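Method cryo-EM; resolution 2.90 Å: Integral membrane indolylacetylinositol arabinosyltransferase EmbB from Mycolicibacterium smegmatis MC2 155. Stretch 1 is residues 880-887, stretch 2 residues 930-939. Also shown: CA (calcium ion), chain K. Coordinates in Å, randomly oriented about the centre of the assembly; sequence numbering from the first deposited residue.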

# COMPACT_ATOMS: atom_id res chain seq x y z
N GLY B 880 -22.56 -4.21 -20.81
CA GLY B 880 -23.59 -3.32 -20.33
C GLY B 880 -24.65 -3.15 -21.41
O GLY B 880 -24.62 -3.80 -22.44
N GLN B 881 -25.59 -2.24 -21.13
CA GLN B 881 -26.66 -1.97 -22.08
C GLN B 881 -26.09 -1.34 -23.35
O GLN B 881 -24.97 -0.84 -23.37
CB GLN B 881 -27.71 -1.07 -21.44
CG GLN B 881 -28.14 -1.53 -20.05
CD GLN B 881 -28.42 -3.02 -19.99
OE1 GLN B 881 -29.17 -3.55 -20.81
NE2 GLN B 881 -27.83 -3.69 -19.01
N THR B 882 -26.88 -1.36 -24.42
CA THR B 882 -26.35 -1.12 -25.75
C THR B 882 -26.87 0.19 -26.33
O THR B 882 -28.04 0.53 -26.18
CB THR B 882 -26.69 -2.26 -26.71
OG1 THR B 882 -28.11 -2.35 -26.86
CG2 THR B 882 -26.17 -3.58 -26.16
N VAL B 883 -25.96 0.92 -26.99
CA VAL B 883 -26.30 2.03 -27.87
C VAL B 883 -25.45 1.87 -29.12
O VAL B 883 -24.22 1.90 -29.04
CB VAL B 883 -26.06 3.40 -27.22
CG1 VAL B 883 -26.30 4.51 -28.24
CG2 VAL B 883 -26.96 3.58 -26.02
N ASP B 884 -26.10 1.70 -30.27
CA ASP B 884 -25.38 1.44 -31.51
C ASP B 884 -25.79 2.44 -32.59
O ASP B 884 -26.48 3.42 -32.30
CB ASP B 884 -25.62 0.01 -31.99
CG ASP B 884 -24.78 -1.00 -31.24
OD1 ASP B 884 -23.88 -0.58 -30.48
OD2 ASP B 884 -25.01 -2.22 -31.41
N LEU B 885 -25.36 2.20 -33.82
CA LEU B 885 -25.58 3.16 -34.90
C LEU B 885 -25.90 2.39 -36.17
O LEU B 885 -25.02 1.71 -36.72
CB LEU B 885 -24.36 4.04 -35.11
CG LEU B 885 -24.61 5.36 -35.83
CD1 LEU B 885 -25.10 6.40 -34.85
CD2 LEU B 885 -23.36 5.83 -36.56
N GLU B 886 -27.14 2.49 -36.64
CA GLU B 886 -27.54 1.84 -37.88
C GLU B 886 -27.41 2.81 -39.05
O GLU B 886 -27.79 3.98 -38.93
CB GLU B 886 -28.97 1.32 -37.78
CG GLU B 886 -29.08 -0.07 -37.19
CD GLU B 886 -30.22 -0.86 -37.79
OE1 GLU B 886 -31.00 -0.28 -38.58
OE2 GLU B 886 -30.34 -2.06 -37.48
N TYR B 887 -26.89 2.33 -40.17
CA TYR B 887 -26.75 3.12 -41.38
C TYR B 887 -27.53 2.47 -42.51
O TYR B 887 -27.54 1.25 -42.65
CB TYR B 887 -25.28 3.30 -41.77
CG TYR B 887 -24.48 2.02 -41.85
CD1 TYR B 887 -24.44 1.26 -43.00
CD2 TYR B 887 -23.73 1.59 -40.76
CE1 TYR B 887 -23.70 0.10 -43.08
CE2 TYR B 887 -22.98 0.44 -40.82
CZ TYR B 887 -22.97 -0.31 -41.98
OH TYR B 887 -22.23 -1.46 -42.05
N VAL B 930 -28.48 7.67 -40.98
CA VAL B 930 -27.96 7.11 -39.74
C VAL B 930 -29.01 7.28 -38.66
O VAL B 930 -29.72 8.29 -38.61
CB VAL B 930 -26.63 7.81 -39.36
CG1 VAL B 930 -26.34 7.67 -37.89
CG2 VAL B 930 -25.48 7.24 -40.18
N ARG B 931 -29.14 6.27 -37.79
CA ARG B 931 -30.06 6.36 -36.66
C ARG B 931 -29.47 5.63 -35.47
O ARG B 931 -28.55 4.81 -35.60
CB ARG B 931 -31.44 5.79 -37.00
CG ARG B 931 -31.48 4.28 -37.17
CD ARG B 931 -32.89 3.83 -37.50
NE ARG B 931 -32.97 2.38 -37.66
CZ ARG B 931 -34.09 1.73 -37.97
NH1 ARG B 931 -34.08 0.41 -38.10
NH2 ARG B 931 -35.21 2.41 -38.16
N VAL B 932 -30.01 5.94 -34.29
CA VAL B 932 -29.52 5.40 -33.02
C VAL B 932 -30.46 4.31 -32.56
O VAL B 932 -31.68 4.51 -32.49
CB VAL B 932 -29.42 6.51 -31.96
CG1 VAL B 932 -28.75 5.98 -30.70
CG2 VAL B 932 -28.66 7.70 -32.51
N VAL B 933 -29.90 3.15 -32.22
CA VAL B 933 -30.65 2.04 -31.65
C VAL B 933 -30.12 1.81 -30.24
O VAL B 933 -28.97 1.39 -30.05
CB VAL B 933 -30.56 0.77 -32.51
CG1 VAL B 933 -31.40 0.93 -33.76
CG2 VAL B 933 -29.13 0.46 -32.89
N ALA B 934 -30.94 2.11 -29.24
CA ALA B 934 -30.57 1.97 -27.84
C ALA B 934 -31.48 0.95 -27.17
O ALA B 934 -32.66 0.82 -27.51
CB ALA B 934 -30.66 3.30 -27.10
N GLU B 935 -30.92 0.21 -26.22
CA GLU B 935 -31.66 -0.86 -25.56
C GLU B 935 -31.06 -1.11 -24.18
O GLU B 935 -29.84 -1.28 -24.04
CB GLU B 935 -31.64 -2.13 -26.40
CG GLU B 935 -32.54 -3.23 -25.87
CD GLU B 935 -32.58 -4.43 -26.80
OE1 GLU B 935 -31.87 -4.41 -27.83
OE2 GLU B 935 -33.34 -5.38 -26.51
N ASP B 936 -31.94 -1.14 -23.18
CA ASP B 936 -31.60 -1.38 -21.78
C ASP B 936 -32.51 -2.50 -21.27
O ASP B 936 -33.71 -2.30 -21.11
CB ASP B 936 -31.76 -0.12 -20.94
CG ASP B 936 -31.85 -0.40 -19.45
OD1 ASP B 936 -30.79 -0.46 -18.80
OD2 ASP B 936 -32.98 -0.55 -18.94
N LEU B 937 -31.93 -3.67 -21.02
CA LEU B 937 -32.70 -4.86 -20.67
C LEU B 937 -32.47 -5.32 -19.24
O LEU B 937 -32.81 -6.46 -18.90
CB LEU B 937 -32.38 -6.00 -21.63
CG LEU B 937 -32.68 -5.76 -23.11
CD1 LEU B 937 -32.34 -7.00 -23.92
CD2 LEU B 937 -34.13 -5.36 -23.30
N SER B 938 -31.91 -4.47 -18.38
CA SER B 938 -31.68 -4.81 -16.98
C SER B 938 -32.72 -4.12 -16.12
O SER B 938 -32.98 -2.92 -16.29
CB SER B 938 -30.27 -4.40 -16.55
OG SER B 938 -29.96 -4.91 -15.26
N LEU B 939 -33.31 -4.87 -15.19
CA LEU B 939 -34.30 -4.33 -14.28
C LEU B 939 -33.69 -3.80 -12.98
O LEU B 939 -34.44 -3.43 -12.07
CB LEU B 939 -35.36 -5.38 -13.95
CG LEU B 939 -36.27 -5.88 -15.07
CD1 LEU B 939 -37.31 -6.81 -14.48
CD2 LEU B 939 -36.92 -4.73 -15.81
CA CA K . -33.14 -0.41 -16.25

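The two stretches form neighbouring antiparallel strands of one sheet. Their axes approach to 4.7 Å, and their directions differ by 148°. T882, D884 and E886 are the hydrogen-bonded partners of E935, V933 and R931.

In each of these pairs, backbone N and O are satisfied reciprocally. T882 N donates to E935 O at 3.0 Å, and E935 N returns a bond to T882 O at 2.9 Å. D884 N reaches V933 O at 2.9 Å. The return bond, V933 N to D884 O, is weak at 3.4 Å, so this ring is lopsided. E886 N to R931 O and R931 N to E886 O are both 2.9 Å. Several of these carbonyls also accept a CA-H contact. The shortest is V930 CA to E886 O, at 3.2 Å.

The hydroxyl of T882 adds a weak bond, OG1 to E935 O at 3.5 Å. That carbonyl therefore has two donors from T882.

E886 and R931 carry opposite charges on the same face and form a salt bridge. R931 NH1 lies 3.2 Å from E886 OE1. R931 NE makes a weak bond to the same oxygen, E886 OE1, at 3.4 Å. The carboxylate oxygen sits at the edge of the guanidinium, near its plane, where the N-H groups point.

V883, L885, Y887, V930, V932 and A934 line the other face. Here the contacts are apolar. L885 CD1 packs 3.5 Å from V930 CG1, and V883 CG1 lies 3.8 Å from V932 CG1. The small A934 meets V883 through CB to CG2 at 3.9 Å.

The CA-to-CB bond of Q881 points toward stretch 2. Q881 OE1 accepts from L937 N at 2.8 Å, so a side-chain amide satisfies this backbone donor. Nearby, D936 OD2 binds the calcium ion CA at 2.7 Å, and S938 O binds CA at 2.5 Å.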